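Local coordinates for protein pseudouridine synthase (Pyrococcus abyssi, PDB 2AUS) that probably isomerises uridines to pseudouridines in RNA, as a Cbf5-type member of the TruB family that also carries a PUA domain, at residues I289-L292 with K293-V297; M303-T306 with Q307-I310. One frame throughout, in Å; residues are numbered along the deposited sequence.

Overall arrangement
Followed from the N terminus, the chain reaches both contacts late, within the PUA domain. Strand 286-291 runs into interaction 1, where residues 291-294 turn the chain back and close the hairpin with strand 296-302. That second strand then leads through 303-305 into helix 306-311, whose first turn is interaction 2. The two are in series and neither nest nor cross: one closes before the other opens. Their centres lie 18 Å apart and their nearest atoms about 9 Å apart, so they do not touch. Interaction 1 joins two neighbouring strands of the seven-stranded mixed sheet; interaction 2 starts the short helix that leads on to strand 316-323.

Interaction 1 (I289-L292 with K293-V297); sequences IMTL and KDELV
The carboxylate of Glu295 is met on its anti side by the hydroxyl of Thr291: Thr291 OG1 donates to Glu295 OE1 over 2.7 Å, tilted 21° out of the carboxylate plane. The methyl Thr291 CG2 stands off one face, 3.5 Å from Glu295 OE1. Outside the hairpin, Tyr330 OH bonds to OE1 and Phe33 N to OE2, so both oxygens are engaged.

With chi1 at 66°, Thr291 OG1 sits between its own backbone N and carbonyl carbon and faces into the turn. There it accepts from Lys293 N at 3.0 Å and Glu295 N at 3.1 Å, so three bonds grip one buried oxygen. Lys293 NZ reaches away to Thr27, and Asp294 OD1 to Trp254.

Behind the turn, Met290 and Leu296 form an antiparallel non-hydrogen-bonded pair, with Met290 SD 3.9 Å from Leu296 CD1. Packing is tight where Thr291 CG2 meets Val297 CG2 at 3.4 Å.

The backbone evidence names the motif. Val297 N bonds to Ile289 O, Thr291 N to Glu295 O at 2.9 Å, and Asp294 N to Thr291 O at 2.9 Å, while Asp294 has a left-handed backbone (phi 65°). These features define a beta hairpin closed by a type I turn with a G1 beta bulge.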
ATOM      1  N   ILE A 289     -23.995 -26.017 -20.639  1.00 34.33           N
ATOM      2  CA  ILE A 289     -24.981 -26.121 -21.706  1.00 31.91           C
ATOM      3  C   ILE A 289     -24.666 -24.998 -22.686  1.00 32.37           C
ATOM      4  O   ILE A 289     -24.602 -23.832 -22.296  1.00 31.32           O
ATOM      5  CB  ILE A 289     -26.398 -25.915 -21.176  1.00 34.75           C
ATOM      6  CG1 ILE A 289     -26.727 -26.997 -20.134  1.00 34.46           C
ATOM      7  CG2 ILE A 289     -27.381 -25.901 -22.343  1.00 29.14           C
ATOM      8  CD1 ILE A 289     -28.118 -26.886 -19.575  1.00 34.84           C
ATOM      9  N   MET A 290     -24.489 -25.351 -23.955  1.00 31.11           N
ATOM     10  CA  MET A 290     -24.112 -24.368 -24.960  1.00 32.38           C
ATOM     11  C   MET A 290     -25.099 -24.242 -26.101  1.00 32.09           C
ATOM     12  O   MET A 290     -25.805 -25.197 -26.432  1.00 33.64           O
ATOM     13  CB  MET A 290     -22.753 -24.753 -25.568  1.00 30.81           C
ATOM     14  CG  MET A 290     -21.654 -25.140 -24.566  1.00 33.45           C
ATOM     15  SD  MET A 290     -21.082 -23.847 -23.460  1.00 35.78           S
ATOM     16  CE  MET A 290     -20.097 -22.837 -24.545  1.00 32.95           C
ATOM     17  N   THR A 291     -25.127 -23.066 -26.721  1.00 32.71           N
ATOM     18  CA  THR A 291     -25.985 -22.871 -27.879  1.00 34.54           C
ATOM     19  C   THR A 291     -25.139 -23.383 -29.042  1.00 36.73           C
ATOM     20  O   THR A 291     -23.936 -23.636 -28.884  1.00 34.46           O
ATOM     21  CB  THR A 291     -26.256 -21.396 -28.205  1.00 34.02           C
ATOM     22  OG1 THR A 291     -25.023 -20.779 -28.605  1.00 34.35           O
ATOM     23  CG2 THR A 291     -26.867 -20.650 -27.014  1.00 31.32           C
ATOM     24  N   LEU A 292     -25.759 -23.499 -30.212  1.00 35.34           N
ATOM     25  CA  LEU A 292     -25.051 -23.955 -31.397  1.00 37.15           C
ATOM     26  C   LEU A 292     -24.006 -22.941 -31.871  1.00 36.95           C
ATOM     27  O   LEU A 292     -23.234 -23.227 -32.782  1.00 38.81           O
ATOM     28  CB  LEU A 292     -26.051 -24.274 -32.519  1.00 34.72           C
ATOM     29  CG  LEU A 292     -26.915 -25.488 -32.148  1.00 35.50           C
ATOM     30  CD1 LEU A 292     -27.993 -25.766 -33.200  1.00 36.85           C
ATOM     31  CD2 LEU A 292     -25.994 -26.677 -31.987  1.00 32.27           C
ATOM     32  N   LYS A 293     -23.980 -21.760 -31.259  1.00 35.80           N
ATOM     33  CA  LYS A 293     -22.988 -20.747 -31.621  1.00 37.33           C
ATOM     34  C   LYS A 293     -21.890 -20.756 -30.562  1.00 36.12           C
ATOM     35  O   LYS A 293     -21.061 -19.863 -30.509  1.00 37.69           O
ATOM     36  CB  LYS A 293     -23.624 -19.356 -31.681  1.00 37.93           C
ATOM     37  CG  LYS A 293     -24.733 -19.206 -32.720  1.00 36.89           C
ATOM     38  CD  LYS A 293     -25.189 -17.746 -32.811  1.00 39.08           C
ATOM     39  CE  LYS A 293     -26.421 -17.603 -33.706  1.00 38.92           C
ATOM     40  NZ  LYS A 293     -27.596 -18.358 -33.160  1.00 39.05           N
ATOM     41  N   ASP A 294     -21.892 -21.788 -29.726  1.00 35.31           N
ATOM     42  CA  ASP A 294     -20.917 -21.923 -28.648  1.00 35.66           C
ATOM     43  C   ASP A 294     -21.011 -20.849 -27.557  1.00 34.73           C
ATOM     44  O   ASP A 294     -20.008 -20.487 -26.938  1.00 34.13           O
ATOM     45  CB  ASP A 294     -19.499 -21.995 -29.226  1.00 36.65           C
ATOM     46  CG  ASP A 294     -19.306 -23.224 -30.118  1.00 43.84           C
ATOM     47  OD1 ASP A 294     -19.836 -24.307 -29.763  1.00 42.38           O
ATOM     48  OD2 ASP A 294     -18.631 -23.115 -31.166  1.00 46.98           O
ATOM     49  N   GLU A 295     -22.222 -20.348 -27.316  1.00 32.13           N
ATOM     50  CA  GLU A 295     -22.429 -19.358 -26.257  1.00 33.39           C
ATOM     51  C   GLU A 295     -22.790 -20.186 -25.032  1.00 32.61           C
ATOM     52  O   GLU A 295     -23.445 -21.216 -25.162  1.00 35.96           O
ATOM     53  CB  GLU A 295     -23.619 -18.449 -26.553  1.00 32.44           C
ATOM     54  CG  GLU A 295     -23.522 -17.626 -27.825  1.00 34.34           C
ATOM     55  CD  GLU A 295     -24.892 -17.257 -28.361  1.00 31.69           C
ATOM     56  OE1 GLU A 295     -25.533 -18.123 -28.999  1.00 33.86           O
ATOM     57  OE2 GLU A 295     -25.327 -16.110 -28.128  1.00 33.71           O
ATOM     58  N   LEU A 296     -22.381 -19.745 -23.852  1.00 31.02           N
ATOM     59  CA  LEU A 296     -22.707 -20.473 -22.640  1.00 32.67           C
ATOM     60  C   LEU A 296     -24.144 -20.152 -22.242  1.00 35.16           C
ATOM     61  O   LEU A 296     -24.503 -18.992 -22.034  1.00 35.99           O
ATOM     62  CB  LEU A 296     -21.767 -20.069 -21.509  1.00 31.26           C
ATOM     63  CG  LEU A 296     -22.105 -20.600 -20.112  1.00 31.85           C
ATOM     64  CD1 LEU A 296     -21.987 -22.118 -20.093  1.00 28.69           C
ATOM     65  CD2 LEU A 296     -21.147 -19.972 -19.089  1.00 32.30           C
ATOM     66  N   VAL A 297     -24.974 -21.177 -22.136  1.00 35.49           N
ATOM     67  CA  VAL A 297     -26.359 -20.949 -21.743  1.00 35.07           C
ATOM     68  C   VAL A 297     -26.505 -21.061 -20.226  1.00 36.02           C
ATOM     69  O   VAL A 297     -27.076 -20.183 -19.573  1.00 34.29           O
ATOM     70  CB  VAL A 297     -27.308 -21.990 -22.373  1.00 35.46           C
ATOM     71  CG1 VAL A 297     -28.744 -21.706 -21.927  1.00 32.85           C
ATOM     72  CG2 VAL A 297     -27.171 -21.970 -23.904  1.00 31.97           C
TER

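Interaction 2 (M303-T306 with Q307-I310); sequences MMST and QEMI
The shortest sound polar bond runs from Met309 N to Ser305 O, 2.9 Å and nearly straight at 160°; it is a backbone bond of the first helical turn. The next one, Ile310 N to Thr306 O at 3.0 Å, continues the pattern.

Ser305 is the N-cap. Its chi1 of 64° holds OG between the backbone N and the carbonyl carbon, where it accepts from Glu308 N at 3.3 Å; the length is generous, but the angle at the hydrogen is 164°. Glu308 folds back alongside Ser305, its carboxylate carbon CD 3.6 Å from Ser305 OG. Glu308 OE1 rests against Met304 CB at 3.2 Å and has a long, weak ion pair with Arg312. An alanine in place of Glu308 would probably uncover this side of Ser305 and Met304 and leave Arg312 without that carboxylate.

On the apolar side, Met304, just before the cap, meets Met309, four residues after it, with Met304 CG 3.5 Å from Met309 CG. This pairing has the spacing of a hydrophobic staple. Met309 continues onto Ile274 and Leu277 of strand 274-278. Thr306 and Ile310, one helical turn apart, lie side by side, pointing the same way, with Thr306 CG2 3.7 Å from Ile310 CD1. The hydroxyl of Thr306 turns instead to Asn278 O and Ile281 N, which ties the helix start to the end of that strand and to the loop after it.

Chemically, the first turn is fixed in two ways: the serine oxygen satisfies an amide that lacks a partner in the preceding helical turn, and the methionine pair seals the apolar flank. The negative charge of Glu308, placed so near the N-terminal end, is likely to interact favourably with the helix dipole.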
ATOM      1  N   MET A 303     -27.784 -35.315 -15.303  1.00 51.63           N
ATOM      2  CA  MET A 303     -28.690 -36.255 -14.653  1.00 54.99           C
ATOM      3  C   MET A 303     -28.533 -37.647 -15.243  1.00 55.26           C
ATOM      4  O   MET A 303     -29.032 -38.628 -14.697  1.00 56.69           O
ATOM      5  CB  MET A 303     -30.138 -35.783 -14.793  1.00 54.47           C
ATOM      6  CG  MET A 303     -30.433 -34.539 -13.970  1.00 58.21           C
ATOM      7  SD  MET A 303     -30.041 -34.772 -12.212  1.00 62.70           S
ATOM      8  CE  MET A 303     -28.497 -33.913 -12.071  1.00 61.77           C
ATOM      9  N   MET A 304     -27.846 -37.717 -16.376  1.00 55.27           N
ATOM     10  CA  MET A 304     -27.584 -38.984 -17.030  1.00 54.23           C
ATOM     11  C   MET A 304     -26.223 -38.930 -17.707  1.00 53.01           C
ATOM     12  O   MET A 304     -25.564 -37.893 -17.708  1.00 51.26           O
ATOM     13  CB  MET A 304     -28.697 -39.341 -18.027  1.00 55.90           C
ATOM     14  CG  MET A 304     -29.254 -38.206 -18.857  1.00 59.07           C
ATOM     15  SD  MET A 304     -30.627 -38.777 -19.913  1.00 61.52           S
ATOM     16  CE  MET A 304     -32.010 -38.629 -18.792  1.00 62.38           C
ATOM     17  N   SER A 305     -25.795 -40.057 -18.256  1.00 52.19           N
ATOM     18  CA  SER A 305     -24.499 -40.141 -18.919  1.00 51.48           C
ATOM     19  C   SER A 305     -24.633 -39.777 -20.386  1.00 49.77           C
ATOM     20  O   SER A 305     -25.743 -39.702 -20.919  1.00 48.34           O
ATOM     21  CB  SER A 305     -23.952 -41.562 -18.814  1.00 51.70           C
ATOM     22  OG  SER A 305     -24.799 -42.457 -19.513  1.00 54.41           O
ATOM     23  N   THR A 306     -23.494 -39.563 -21.035  1.00 47.84           N
ATOM     24  CA  THR A 306     -23.487 -39.228 -22.451  1.00 48.18           C
ATOM     25  C   THR A 306     -24.263 -40.273 -23.235  1.00 49.87           C
ATOM     26  O   THR A 306     -25.085 -39.938 -24.090  1.00 50.81           O
ATOM     27  CB  THR A 306     -22.054 -39.179 -23.022  1.00 44.71           C
ATOM     28  OG1 THR A 306     -21.375 -38.020 -22.527  1.00 43.12           O
ATOM     29  CG2 THR A 306     -22.089 -39.129 -24.537  1.00 43.58           C
ATOM     30  N   GLN A 307     -23.988 -41.539 -22.942  1.00 51.41           N
ATOM     31  CA  GLN A 307     -24.637 -42.645 -23.633  1.00 53.62           C
ATOM     32  C   GLN A 307     -26.151 -42.605 -23.469  1.00 52.25           C
ATOM     33  O   GLN A 307     -26.893 -42.794 -24.433  1.00 51.74           O
ATOM     34  CB  GLN A 307     -24.093 -43.982 -23.122  1.00 57.41           C
ATOM     35  CG  GLN A 307     -24.520 -45.174 -23.965  1.00 62.62           C
ATOM     36  CD  GLN A 307     -24.219 -44.974 -25.443  1.00 66.20           C
ATOM     37  OE1 GLN A 307     -23.097 -44.630 -25.819  1.00 68.71           O
ATOM     38  NE2 GLN A 307     -25.224 -45.192 -26.289  1.00 68.24           N
ATOM     39  N   GLU A 308     -26.609 -42.373 -22.246  1.00 51.63           N
ATOM     40  CA  GLU A 308     -28.039 -42.299 -21.989  1.00 53.43           C
ATOM     41  C   GLU A 308     -28.667 -41.127 -22.743  1.00 52.53           C
ATOM     42  O   GLU A 308     -29.762 -41.249 -23.298  1.00 52.27           O
ATOM     43  CB  GLU A 308     -28.294 -42.169 -20.484  1.00 54.91           C
ATOM     44  CG  GLU A 308     -28.427 -43.511 -19.783  1.00 60.56           C
ATOM     45  CD  GLU A 308     -28.007 -43.467 -18.326  1.00 63.66           C
ATOM     46  OE1 GLU A 308     -28.320 -42.469 -17.643  1.00 64.58           O
ATOM     47  OE2 GLU A 308     -27.372 -44.444 -17.865  1.00 65.79           O
ATOM     48  N   MET A 309     -27.969 -39.997 -22.778  1.00 50.76           N
ATOM     49  CA  MET A 309     -28.487 -38.826 -23.476  1.00 51.05           C
ATOM     50  C   MET A 309     -28.622 -39.084 -24.970  1.00 51.36           C
ATOM     51  O   MET A 309     -29.519 -38.547 -25.628  1.00 50.39           O
ATOM     52  CB  MET A 309     -27.595 -37.606 -23.216  1.00 49.45           C
ATOM     53  CG  MET A 309     -27.748 -37.052 -21.809  1.00 50.37           C
ATOM     54  SD  MET A 309     -26.818 -35.542 -21.503  1.00 52.50           S
ATOM     55  CE  MET A 309     -25.720 -36.065 -20.178  1.00 51.76           C
ATOM     56  N   ILE A 310     -27.742 -39.921 -25.507  1.00 52.50           N
ATOM     57  CA  ILE A 310     -27.795 -40.244 -26.922  1.00 54.06           C
ATOM     58  C   ILE A 310     -28.859 -41.304 -27.199  1.00 55.89           C
ATOM     59  O   ILE A 310     -29.626 -41.185 -28.158  1.00 55.33           O
ATOM     60  CB  ILE A 310     -26.444 -40.769 -27.425  1.00 54.66           C
ATOM     61  CG1 ILE A 310     -25.362 -39.714 -27.206  1.00 53.21           C
ATOM     62  CG2 ILE A 310     -26.542 -41.118 -28.903  1.00 54.70           C
ATOM     63  CD1 ILE A 310     -23.970 -40.214 -27.486  1.00 52.94           C
TER